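Local coordinates for protein phospho-furanose lactonase (PDB 3OVG) that hydrolyses phosphorylated furanose lactones such as D-xylono-1,4-lactone 5-phosphate at a two-zinc centre in a TIM-barrel fold, at residues M194-E197 against V198-L202; K223-Y226 against E227-K231; A275-I278 against L279-R282; G294-Y297 against L298-F302. All coordinates share one frame; numbering follows the deposited sequence.

Contact 1: M194-E197 against V198-L202; sequences MALE and VAKHL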
loop_
_atom_site.group_PDB
_atom_site.type_symbol
_atom_site.label_atom_id
_atom_site.label_comp_id
_atom_site.label_asym_id
_atom_site.label_seq_id
_atom_site.Cartn_x
_atom_site.Cartn_y
_atom_site.Cartn_z
HETATM N N MSE A 194 3.996 -28.493 5.327
HETATM C CA MSE A 194 4.774 -29.015 6.457
HETATM C C MSE A 194 3.978 -29.919 7.387
HETATM O O MSE A 194 4.386 -30.166 8.534
HETATM C CB MSE A 194 5.353 -27.861 7.283
HETATM C CG MSE A 194 6.069 -26.818 6.445
HETATM SE SE MSE A 194 7.600 -27.605 5.495
HETATM C CE MSE A 194 8.842 -27.961 7.038
ATOM N N ALA A 195 2.853 -30.427 6.902
ATOM C CA ALA A 195 1.968 -31.203 7.773
ATOM C C ALA A 195 2.657 -32.494 8.247
ATOM O O ALA A 195 2.548 -32.884 9.410
ATOM C CB ALA A 195 0.681 -31.512 7.066
ATOM N N LEU A 196 3.371 -33.145 7.332
ATOM C CA LEU A 196 4.085 -34.375 7.654
ATOM C C LEU A 196 5.069 -34.084 8.801
ATOM O O LEU A 196 5.199 -34.838 9.757
ATOM C CB LEU A 196 4.860 -34.843 6.417
ATOM C CG LEU A 196 5.700 -36.108 6.577
ATOM C CD1 LEU A 196 4.807 -37.290 7.043
ATOM C CD2 LEU A 196 6.416 -36.430 5.281
ATOM N N GLU A 197 5.757 -32.964 8.683
ATOM C CA GLU A 197 6.825 -32.635 9.592
ATOM C C GLU A 197 6.269 -32.213 10.967
ATOM O O GLU A 197 6.802 -32.604 11.984
ATOM C CB GLU A 197 7.731 -31.569 8.962
ATOM C CG GLU A 197 8.609 -32.116 7.798
ATOM C CD GLU A 197 7.799 -32.359 6.531
ATOM O OE1 GLU A 197 6.812 -31.646 6.312
ATOM O OE2 GLU A 197 8.136 -33.253 5.752
ATOM N N VAL A 198 5.187 -31.447 10.990
ATOM C CA VAL A 198 4.483 -31.171 12.236
ATOM C C VAL A 198 4.157 -32.492 12.970
ATOM O O VAL A 198 4.509 -32.667 14.153
ATOM C CB VAL A 198 3.224 -30.389 11.982
ATOM C CG1 VAL A 198 2.284 -30.526 13.202
ATOM C CG2 VAL A 198 3.598 -28.942 11.689
ATOM N N ALA A 199 3.553 -33.427 12.243
ATOM C CA ALA A 199 3.248 -34.775 12.758
ATOM C C ALA A 199 4.465 -35.464 13.359
ATOM O O ALA A 199 4.446 -35.871 14.524
ATOM C CB ALA A 199 2.582 -35.690 11.658
ATOM N N LYS A 200 5.541 -35.572 12.591
ATOM C CA LYS A 200 6.735 -36.270 13.076
ATOM C C LYS A 200 7.347 -35.591 14.280
ATOM O O LYS A 200 7.822 -36.247 15.209
ATOM C CB LYS A 200 7.754 -36.388 11.953
ATOM C CG LYS A 200 7.270 -37.351 10.866
ATOM C CD LYS A 200 7.804 -36.953 9.497
ATOM C CE LYS A 200 9.055 -37.694 9.104
ATOM N NZ LYS A 200 9.337 -37.529 7.616
ATOM N N HIS A 201 7.323 -34.262 14.290
ATOM C CA HIS A 201 7.942 -33.567 15.401
ATOM C C HIS A 201 7.181 -33.859 16.674
ATOM O O HIS A 201 7.779 -34.240 17.663
ATOM C CB HIS A 201 8.084 -32.052 15.141
ATOM C CG HIS A 201 8.983 -31.735 13.998
ATOM N ND1 HIS A 201 8.840 -30.607 13.218
ATOM C CD2 HIS A 201 10.039 -32.415 13.494
ATOM C CE1 HIS A 201 9.768 -30.610 12.279
ATOM N NE2 HIS A 201 10.506 -31.696 12.425
ATOM N N LEU A 202 5.869 -33.693 16.652
ATOM C CA LEU A 202 5.068 -33.873 17.858
ATOM C C LEU A 202 5.292 -35.260 18.414
ATOM O O LEU A 202 5.475 -35.428 19.611
ATOM C CB LEU A 202 3.570 -33.657 17.564
ATOM C CG LEU A 202 3.198 -32.204 17.336
ATOM C CD1 LEU A 202 1.760 -32.190 16.877
ATOM C CD2 LEU A 202 3.373 -31.400 18.625
HETATM O O HOH W 1 10.291 -34.608 6.458
#
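Glu197 and His201 meet one turn apart at the start of helix 195-205. His201 N donates to Glu197 O at 2.9 Å. The imidazole then turns back over the same carbonyl: Glu197 O sits 3.0 Å above the ring plane, toward its rim. With CG beside the backbone N (chi1 -64°), His201 also brings CE1 to 4.0 Å from Glu197 CB. Leu196 and Lys200 form the neighbouring i to i+4 pair. The lysine chain bends at chi2 and chi3, which lays CD 3.7 Å from Leu196 CG. Met194, a selenomethionine at the N-cap, opens the helix by taking Val198 N on its carbonyl O.

One water joins the two polar ends. It donates to Glu197 OE2 at 2.6 Å and accepts a weak bond from Lys200 NZ at 3.3 Å. The main partner of the carboxylate is Arg301 of the second subunit, in a salt bridge. Behind the helix, Val198 and Ala199 pack on Ile214 of strand 212-215, within a beta-alpha-beta unit of the barrel. The carboxylate is buried at a subunit interface. Arginine, water and the more distant lysine charge would together probably favour its ionised form.

Contact 2: K223-Y226 against E227-K231; sequences KYYY and EKVIK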
loop_
_atom_site.group_PDB
_atom_site.type_symbol
_atom_site.label_atom_id
_atom_site.label_comp_id
_atom_site.label_asym_id
_atom_site.label_seq_id
_atom_site.Cartn_x
_atom_site.Cartn_y
_atom_site.Cartn_z
ATOM N N LYS A 223 -3.911 -35.633 -2.774
ATOM C CA LYS A 223 -4.438 -36.827 -2.134
ATOM C C LYS A 223 -3.341 -37.788 -1.677
ATOM O O LYS A 223 -3.537 -38.527 -0.706
ATOM C CB LYS A 223 -5.452 -37.545 -3.027
ATOM C CG LYS A 223 -4.846 -38.252 -4.222
ATOM C CD LYS A 223 -5.915 -38.364 -5.316
ATOM C CE LYS A 223 -5.500 -39.333 -6.424
ATOM N NZ LYS A 223 -6.677 -39.558 -7.309
ATOM N N TYR A 224 -2.201 -37.753 -2.370
ATOM C CA TYR A 224 -1.071 -38.631 -2.091
ATOM C C TYR A 224 -0.414 -38.192 -0.799
ATOM O O TYR A 224 -0.055 -39.008 0.039
ATOM C CB TYR A 224 -0.059 -38.612 -3.265
ATOM C CG TYR A 224 -0.692 -39.019 -4.581
ATOM C CD1 TYR A 224 -1.067 -40.337 -4.812
ATOM C CD2 TYR A 224 -0.959 -38.084 -5.565
ATOM C CE1 TYR A 224 -1.676 -40.728 -6.033
ATOM C CE2 TYR A 224 -1.545 -38.448 -6.782
ATOM C CZ TYR A 224 -1.905 -39.768 -6.999
ATOM O OH TYR A 224 -2.478 -40.120 -8.191
ATOM N N TYR A 225 -0.258 -36.885 -0.665
ATOM C CA TYR A 225 0.285 -36.291 0.545
ATOM C C TYR A 225 -0.620 -36.601 1.743
ATOM O O TYR A 225 -0.124 -36.929 2.803
ATOM C CB TYR A 225 0.453 -34.770 0.350
ATOM C CG TYR A 225 1.174 -34.048 1.500
ATOM C CD1 TYR A 225 2.452 -34.437 1.896
ATOM C CD2 TYR A 225 0.575 -32.968 2.161
ATOM C CE1 TYR A 225 3.117 -33.789 2.945
ATOM C CE2 TYR A 225 1.217 -32.315 3.206
ATOM C CZ TYR A 225 2.497 -32.720 3.590
ATOM O OH TYR A 225 3.154 -32.052 4.608
ATOM N N TYR A 226 -1.943 -36.489 1.572
ATOM C CA TYR A 226 -2.888 -36.735 2.658
ATOM C C TYR A 226 -2.663 -38.161 3.170
ATOM O O TYR A 226 -2.555 -38.443 4.375
ATOM C CB TYR A 226 -4.355 -36.645 2.168
ATOM C CG TYR A 226 -4.847 -35.273 1.799
ATOM C CD1 TYR A 226 -4.100 -34.133 2.076
ATOM C CD2 TYR A 226 -6.105 -35.108 1.207
ATOM C CE1 TYR A 226 -4.583 -32.869 1.732
ATOM C CE2 TYR A 226 -6.582 -33.861 0.863
ATOM C CZ TYR A 226 -5.830 -32.748 1.132
ATOM O OH TYR A 226 -6.332 -31.508 0.802
ATOM N N GLU A 227 -2.583 -39.053 2.199
ATOM C CA GLU A 227 -2.471 -40.456 2.468
ATOM C C GLU A 227 -1.137 -40.777 3.163
ATOM O O GLU A 227 -1.104 -41.555 4.134
ATOM C CB GLU A 227 -2.629 -41.227 1.141
ATOM C CG GLU A 227 -2.344 -42.681 1.280
ATOM C CD GLU A 227 -2.534 -43.403 -0.064
ATOM O OE1 GLU A 227 -2.353 -42.751 -1.122
ATOM O OE2 GLU A 227 -2.849 -44.608 -0.033
ATOM N N LYS A 228 -0.065 -40.153 2.667
ATOM C CA LYS A 228 1.281 -40.301 3.214
ATOM C C LYS A 228 1.317 -39.902 4.690
ATOM O O LYS A 228 1.902 -40.609 5.538
ATOM C CB LYS A 228 2.287 -39.429 2.443
ATOM C CG LYS A 228 3.777 -39.622 2.882
ATOM C CD LYS A 228 4.712 -38.647 2.131
ATOM C CE LYS A 228 6.203 -38.904 2.357
ATOM N NZ LYS A 228 6.590 -40.333 2.100
ATOM N N VAL A 229 0.714 -38.759 4.986
ATOM C CA VAL A 229 0.757 -38.218 6.347
ATOM C C VAL A 229 0.042 -39.160 7.298
ATOM O O VAL A 229 0.594 -39.567 8.313
ATOM C CB VAL A 229 0.103 -36.841 6.444
ATOM C CG1 VAL A 229 -0.001 -36.417 7.903
ATOM C CG2 VAL A 229 0.902 -35.827 5.624
ATOM N N ILE A 230 -1.178 -39.528 6.945
ATOM C CA ILE A 230 -1.947 -40.443 7.767
ATOM C C ILE A 230 -1.220 -41.779 7.979
ATOM O O ILE A 230 -1.063 -42.234 9.128
ATOM C CB ILE A 230 -3.366 -40.652 7.208
ATOM C CG1 ILE A 230 -4.163 -39.341 7.349
ATOM C CG2 ILE A 230 -4.054 -41.807 7.929
ATOM C CD1 ILE A 230 -5.405 -39.252 6.501
ATOM N N LYS A 231 -0.775 -42.379 6.882
ATOM C CA LYS A 231 -0.159 -43.692 6.934
ATOM C C LYS A 231 1.209 -43.708 7.625
ATOM O O LYS A 231 1.518 -44.667 8.308
ATOM C CB LYS A 231 -0.035 -44.289 5.538
ATOM C CG LYS A 231 -1.297 -44.985 5.083
ATOM C CD LYS A 231 -1.254 -45.294 3.611
ATOM C CE LYS A 231 -2.402 -46.249 3.249
ATOM N NZ LYS A 231 -2.317 -46.702 1.813
HETATM O O HOH W 2 0.286 -41.580 -0.722
#
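Glu227, Tyr226 and Tyr225 carry most of this contact along helix 223-233. The helix is the crossover of a beta-alpha-beta unit of the TIM barrel, between strands 212-215 and 236-239. Glu227 N donates to Lys223 O at 3.1 Å, and its CB lies 3.4 Å from the same carbonyl oxygen. Its side chain runs out extended, with CG anti to the backbone N (chi1 172°). The carboxylate is shared. OE1 takes a bond from a water that also donates to Tyr224 O. OE1 is also hydrogen-bonded to Tyr259 OH of helix 250-262. OE2 takes Lys231 NZ at 2.8 Å in a salt bridge one turn on, met on the anti side and 22° out of the carboxylate plane.

Tyr226 accepts Ile230 N on its carbonyl O at 3.1 Å, and Ile230 CG1 and CD1 lie beside that oxygen. The Tyr226 ring turns to the barrel: it meets Phe239, and its hydroxyl bonds Leu217 O. Tyr224 reaches Glu255 of the second subunit through its hydroxyl. Tyr225 swings its ring to the side of helix 195-205, where OH is hydrogen-bonded to Leu196 N. Val229 covers one face of this ring in a CH-pi contact. The methyl is CG2, 4.0 Å from the Tyr225 ring centroid and 12° off the ring normal.

Contact 3: A275-I278 against L279-R282; sequences AGRI and LYQR. With PO4 (phosphate ion), chain I.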
loop_
_atom_site.group_PDB
_atom_site.type_symbol
_atom_site.label_atom_id
_atom_site.label_comp_id
_atom_site.label_asym_id
_atom_site.label_seq_id
_atom_site.Cartn_x
_atom_site.Cartn_y
_atom_site.Cartn_z
ATOM N N ALA A 275 -14.955 -21.026 10.496
ATOM C CA ALA A 275 -15.646 -19.797 10.110
ATOM C C ALA A 275 -15.057 -18.621 10.899
ATOM O O ALA A 275 -15.684 -18.082 11.826
ATOM C CB ALA A 275 -17.157 -19.945 10.356
ATOM N N GLY A 276 -13.843 -18.227 10.525
ATOM C CA GLY A 276 -13.078 -17.279 11.320
ATOM C C GLY A 276 -13.002 -15.876 10.748
ATOM O O GLY A 276 -12.144 -15.091 11.154
ATOM N N ARG A 277 -13.906 -15.572 9.814
ATOM C CA ARG A 277 -14.121 -14.217 9.338
ATOM C C ARG A 277 -15.611 -13.934 9.476
ATOM O O ARG A 277 -16.436 -14.849 9.416
ATOM C CB ARG A 277 -13.713 -14.074 7.865
ATOM C CG ARG A 277 -12.212 -14.043 7.625
ATOM C CD ARG A 277 -11.884 -13.889 6.148
ATOM N NE ARG A 277 -12.306 -12.575 5.660
ATOM C CZ ARG A 277 -11.584 -11.810 4.831
ATOM N NH1 ARG A 277 -10.382 -12.222 4.410
ATOM N NH2 ARG A 277 -12.058 -10.623 4.436
ATOM N N ILE A 278 -15.962 -12.663 9.616
ATOM C CA ILE A 278 -17.341 -12.288 9.889
ATOM C C ILE A 278 -18.361 -12.734 8.816
ATOM O O ILE A 278 -19.525 -13.005 9.146
ATOM C CB ILE A 278 -17.420 -10.782 10.146
ATOM C CG1 ILE A 278 -18.630 -10.400 11.028
ATOM C CG2 ILE A 278 -17.317 -10.010 8.853
ATOM C CD1 ILE A 278 -18.422 -9.011 11.742
ATOM N N LEU A 279 -17.940 -12.832 7.554
ATOM C CA LEU A 279 -18.860 -13.277 6.468
ATOM C C LEU A 279 -18.932 -14.799 6.264
ATOM O O LEU A 279 -19.519 -15.286 5.296
ATOM C CB LEU A 279 -18.535 -12.600 5.132
ATOM C CG LEU A 279 -18.650 -11.065 5.151
ATOM C CD1 LEU A 279 -18.386 -10.472 3.768
ATOM C CD2 LEU A 279 -20.037 -10.640 5.644
ATOM N N TYR A 280 -18.328 -15.550 7.170
ATOM C CA TYR A 280 -18.337 -17.002 7.085
ATOM C C TYR A 280 -19.402 -17.615 7.991
ATOM O O TYR A 280 -19.467 -18.831 8.137
ATOM C CB TYR A 280 -16.939 -17.576 7.423
ATOM C CG TYR A 280 -15.850 -17.247 6.405
ATOM C CD1 TYR A 280 -16.153 -16.594 5.203
ATOM C CD2 TYR A 280 -14.526 -17.654 6.617
ATOM C CE1 TYR A 280 -15.151 -16.316 4.257
ATOM C CE2 TYR A 280 -13.547 -17.399 5.693
ATOM C CZ TYR A 280 -13.855 -16.730 4.518
ATOM O OH TYR A 280 -12.855 -16.474 3.613
ATOM N N GLN A 281 -20.243 -16.775 8.602
ATOM C CA GLN A 281 -21.399 -17.279 9.334
ATOM C C GLN A 281 -22.643 -16.551 8.858
ATOM O O GLN A 281 -22.555 -15.392 8.477
ATOM C CB GLN A 281 -21.215 -17.127 10.846
ATOM C CG GLN A 281 -20.106 -18.009 11.360
ATOM C CD GLN A 281 -19.984 -17.975 12.858
ATOM O OE1 GLN A 281 -20.958 -17.692 13.567
ATOM N NE2 GLN A 281 -18.784 -18.279 13.361
ATOM N N ARG A 282 -23.776 -17.260 8.831
ATOM C CA ARG A 282 -25.026 -16.715 8.321
ATOM C C ARG A 282 -25.501 -15.532 9.169
ATOM O O ARG A 282 -25.769 -14.458 8.653
ATOM C CB ARG A 282 -26.112 -17.780 8.312
ATOM C CG ARG A 282 -27.329 -17.375 7.481
ATOM C CD ARG A 282 -28.404 -18.477 7.455
ATOM N NE ARG A 282 -29.286 -18.412 8.634
ATOM C CZ ARG A 282 -30.298 -17.563 8.756
ATOM N NH1 ARG A 282 -31.051 -17.557 9.849
ATOM N NH2 ARG A 282 -30.561 -16.718 7.773
HETATM P P PO4 I . -9.408 -16.849 4.949
HETATM O O1 PO4 I . -9.778 -16.783 6.442
HETATM O O2 PO4 I . -9.186 -15.436 4.357
HETATM O O3 PO4 I . -8.125 -17.676 4.814
HETATM O O4 PO4 I . -10.521 -17.597 4.219
#
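Arg277 and Tyr280 cross in the loop between strand 269-271 and helix 282-287, with the arginine chain over the tyrosine ring. Arg277 CB lies 4.0 Å from the Tyr280 ring centroid, 14° off the normal, in a CH-pi contact. The backbone closes a turn between the same two residues: Tyr280 N donates to Arg277 O at 3.0 Å, from above the carbonyl plane. Ala275 makes the other close part. Its CB is 3.8 Å from Tyr280 CB and 3.7 Å from Gln281 CG. Gln281 NE2 adds a weak bond to Ala275 O at 3.5 Å. This inner end is buried, and Gly276 lies close to a bound zinc ion.

The outer side is looser. Ile278 and Leu279 are partly exposed, and their side chains come no closer than 4.1 Å, Ile278 CG2 to Leu279 CG. At the pocket end, a phosphate ion lies beside Arg277 and Tyr280. Tyr280 OH donates to its O4 at 2.7 Å, in the plane of the ring. Arg277 bends at chi3 (67°) and offers NH1 to O2 from its guanidinium edge, but at 3.4 Å this bond is weak. Its firmer partner is Asp42, through NH2.

Lys246 and Tyr247 complete the anion site. Residues 277-280, Lys246 and Tyr247 all bind substrate. The phosphate probably came from the crystallisation liquor, yet its position is consistent with the place of the substrate's 5-phosphate. Arg277 and Lys246, with the hydroxyls of Tyr280 and Tyr247, would suit such a negatively charged group.

Contact 4: G294-Y297 against L298-F302; sequences GLAY and LFDRF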
loop_
_atom_site.group_PDB
_atom_site.type_symbol
_atom_site.label_atom_id
_atom_site.label_comp_id
_atom_site.label_asym_id
_atom_site.label_seq_id
_atom_site.Cartn_x
_atom_site.Cartn_y
_atom_site.Cartn_z
ATOM N N GLY A 294 -23.083 -20.290 6.548
ATOM C CA GLY A 294 -22.330 -20.538 7.770
ATOM C C GLY A 294 -22.319 -22.014 8.161
ATOM O O GLY A 294 -22.161 -22.907 7.305
ATOM N N LEU A 295 -22.511 -22.277 9.447
ATOM C CA LEU A 295 -22.428 -23.637 9.980
ATOM C C LEU A 295 -23.482 -24.578 9.351
ATOM O O LEU A 295 -23.179 -25.732 9.096
ATOM C CB LEU A 295 -22.503 -23.624 11.524
ATOM C CG LEU A 295 -21.252 -23.260 12.367
ATOM C CD1 LEU A 295 -20.410 -22.178 11.752
ATOM C CD2 LEU A 295 -21.572 -22.914 13.852
ATOM N N ALA A 296 -24.688 -24.092 9.048
ATOM C CA ALA A 296 -25.722 -24.980 8.515
ATOM C C ALA A 296 -25.333 -25.547 7.148
ATOM O O ALA A 296 -25.779 -26.637 6.763
ATOM C CB ALA A 296 -27.098 -24.278 8.452
ATOM N N TYR A 297 -24.520 -24.792 6.417
ATOM C CA TYR A 297 -24.002 -25.208 5.104
ATOM C C TYR A 297 -23.359 -26.599 5.146
ATOM O O TYR A 297 -23.444 -27.363 4.160
ATOM C CB TYR A 297 -22.969 -24.205 4.602
ATOM C CG TYR A 297 -22.471 -24.410 3.160
ATOM C CD1 TYR A 297 -21.282 -25.070 2.917
ATOM C CD2 TYR A 297 -23.168 -23.885 2.057
ATOM C CE1 TYR A 297 -20.796 -25.238 1.622
ATOM C CE2 TYR A 297 -22.695 -24.052 0.753
ATOM C CZ TYR A 297 -21.504 -24.746 0.551
ATOM O OH TYR A 297 -20.971 -24.936 -0.698
ATOM N N LEU A 298 -22.713 -26.926 6.275
ATOM C CA LEU A 298 -22.083 -28.231 6.426
ATOM C C LEU A 298 -23.102 -29.334 6.107
ATOM O O LEU A 298 -22.833 -30.230 5.312
ATOM C CB LEU A 298 -21.504 -28.418 7.838
ATOM C CG LEU A 298 -20.953 -29.832 8.078
ATOM C CD1 LEU A 298 -19.792 -30.084 7.136
ATOM C CD2 LEU A 298 -20.526 -30.070 9.515
ATOM N N PHE A 299 -24.283 -29.215 6.709
ATOM C CA PHE A 299 -25.335 -30.219 6.647
ATOM C C PHE A 299 -26.191 -30.063 5.392
ATOM O O PHE A 299 -26.538 -31.050 4.752
ATOM C CB PHE A 299 -26.215 -30.097 7.889
ATOM C CG PHE A 299 -25.466 -30.301 9.176
ATOM C CD1 PHE A 299 -25.253 -31.578 9.671
ATOM C CD2 PHE A 299 -24.937 -29.228 9.869
ATOM C CE1 PHE A 299 -24.585 -31.763 10.846
ATOM C CE2 PHE A 299 -24.250 -29.428 11.049
ATOM C CZ PHE A 299 -24.070 -30.689 11.527
ATOM N N ASP A 300 -26.514 -28.822 5.045
ATOM C CA ASP A 300 -27.412 -28.553 3.926
ATOM C C ASP A 300 -26.792 -28.813 2.553
ATOM O O ASP A 300 -27.502 -29.099 1.599
ATOM C CB ASP A 300 -27.849 -27.095 3.958
ATOM C CG ASP A 300 -28.719 -26.770 5.147
ATOM O OD1 ASP A 300 -29.199 -27.709 5.832
ATOM O OD2 ASP A 300 -28.914 -25.554 5.393
ATOM N N ARG A 301 -25.467 -28.713 2.455
ATOM C CA ARG A 301 -24.785 -28.680 1.144
ATOM C C ARG A 301 -23.562 -29.590 1.120
ATOM O O ARG A 301 -23.404 -30.420 0.229
ATOM C CB ARG A 301 -24.346 -27.235 0.793
ATOM C CG ARG A 301 -25.517 -26.261 0.526
ATOM C CD ARG A 301 -26.008 -26.394 -0.915
ATOM N NE ARG A 301 -25.085 -25.740 -1.850
ATOM C CZ ARG A 301 -25.150 -24.440 -2.138
ATOM N NH1 ARG A 301 -26.106 -23.678 -1.596
ATOM N NH2 ARG A 301 -24.290 -23.898 -2.977
ATOM N N PHE A 302 -22.685 -29.464 2.107
ATOM C CA PHE A 302 -21.440 -30.198 1.961
ATOM C C PHE A 302 -21.571 -31.709 2.211
ATOM O O PHE A 302 -21.028 -32.480 1.461
ATOM C CB PHE A 302 -20.278 -29.598 2.745
ATOM C CG PHE A 302 -18.957 -30.207 2.374
ATOM C CD1 PHE A 302 -18.357 -29.876 1.174
ATOM C CD2 PHE A 302 -18.331 -31.121 3.217
ATOM C CE1 PHE A 302 -17.141 -30.436 0.821
ATOM C CE2 PHE A 302 -17.128 -31.699 2.868
ATOM C CZ PHE A 302 -16.525 -31.353 1.670
HETATM O O HOH W 3 -21.514 -25.513 -3.630
#
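The Tyr297 ring carries Arg301 on one face. Arg301 CB lies 3.7 Å from the ring centroid and 16° off its normal, a CH-pi contact set toward the rim. The arginine then folds back, bent at chi2 and chi3. This places Tyr297 CE2 over the centre of one guanidinium face, 3.8 Å from CZ of Arg301. The two planes are 57° apart, so the groups are not stacked flat. The Phe299 ring has Ala296 O near its edge and Leu298 CD2 over one face.

The backbone of helix 296-309 widens here into a pi-type turn. Tyr297 O accepts two donors, Arg301 N and Phe302 N, each at 3.0 Å. Ala296 O takes Asp300 N at 2.9 Å and a weak bond from Phe299 N. The Asp300 carboxylate lies beside Ala296 CB, and its OD1 is salt-bridged to Arg61.

A water links the polar ends of the main pair: it donates to Tyr297 OH at 3.0 Å and accepts from Arg301 NH2 at 3.3 Å. Asp250 also hydrogen-bonds the tyrosine hydroxyl. Arg301 NH1 forms a salt bridge with Glu197 of the third subunit. The aliphatic part of Arg301 thus lies on the tyrosine face, and its guanidinium reaches the subunit interface. The acidic partner probably offsets the arginine's positive charge there.

Contacts 1 and 2 lie on successive helices on the outside of the barrel and touch directly through Tyr225 and Leu196. Contacts 3 and 4 are also neighbours, with Leu295 packing on Ala275 and Gln281. Contacts 1, 2 and 4 are mostly buried helical turns, although charged ends reach their margins. Contact 3 is a partly buried loop beside the zinc centre, and it alone holds substrate-binding residues. Tyr280 OH and Arg277 NH1 of contact 3 reach a phosphate, whereas contacts 1, 2 and 4 each send a polar side chain to another subunit. The salt bridge between Glu197 and Arg301 of different subunits joins contacts 1 and 4, although within one chain their centres are about 30 Å apart.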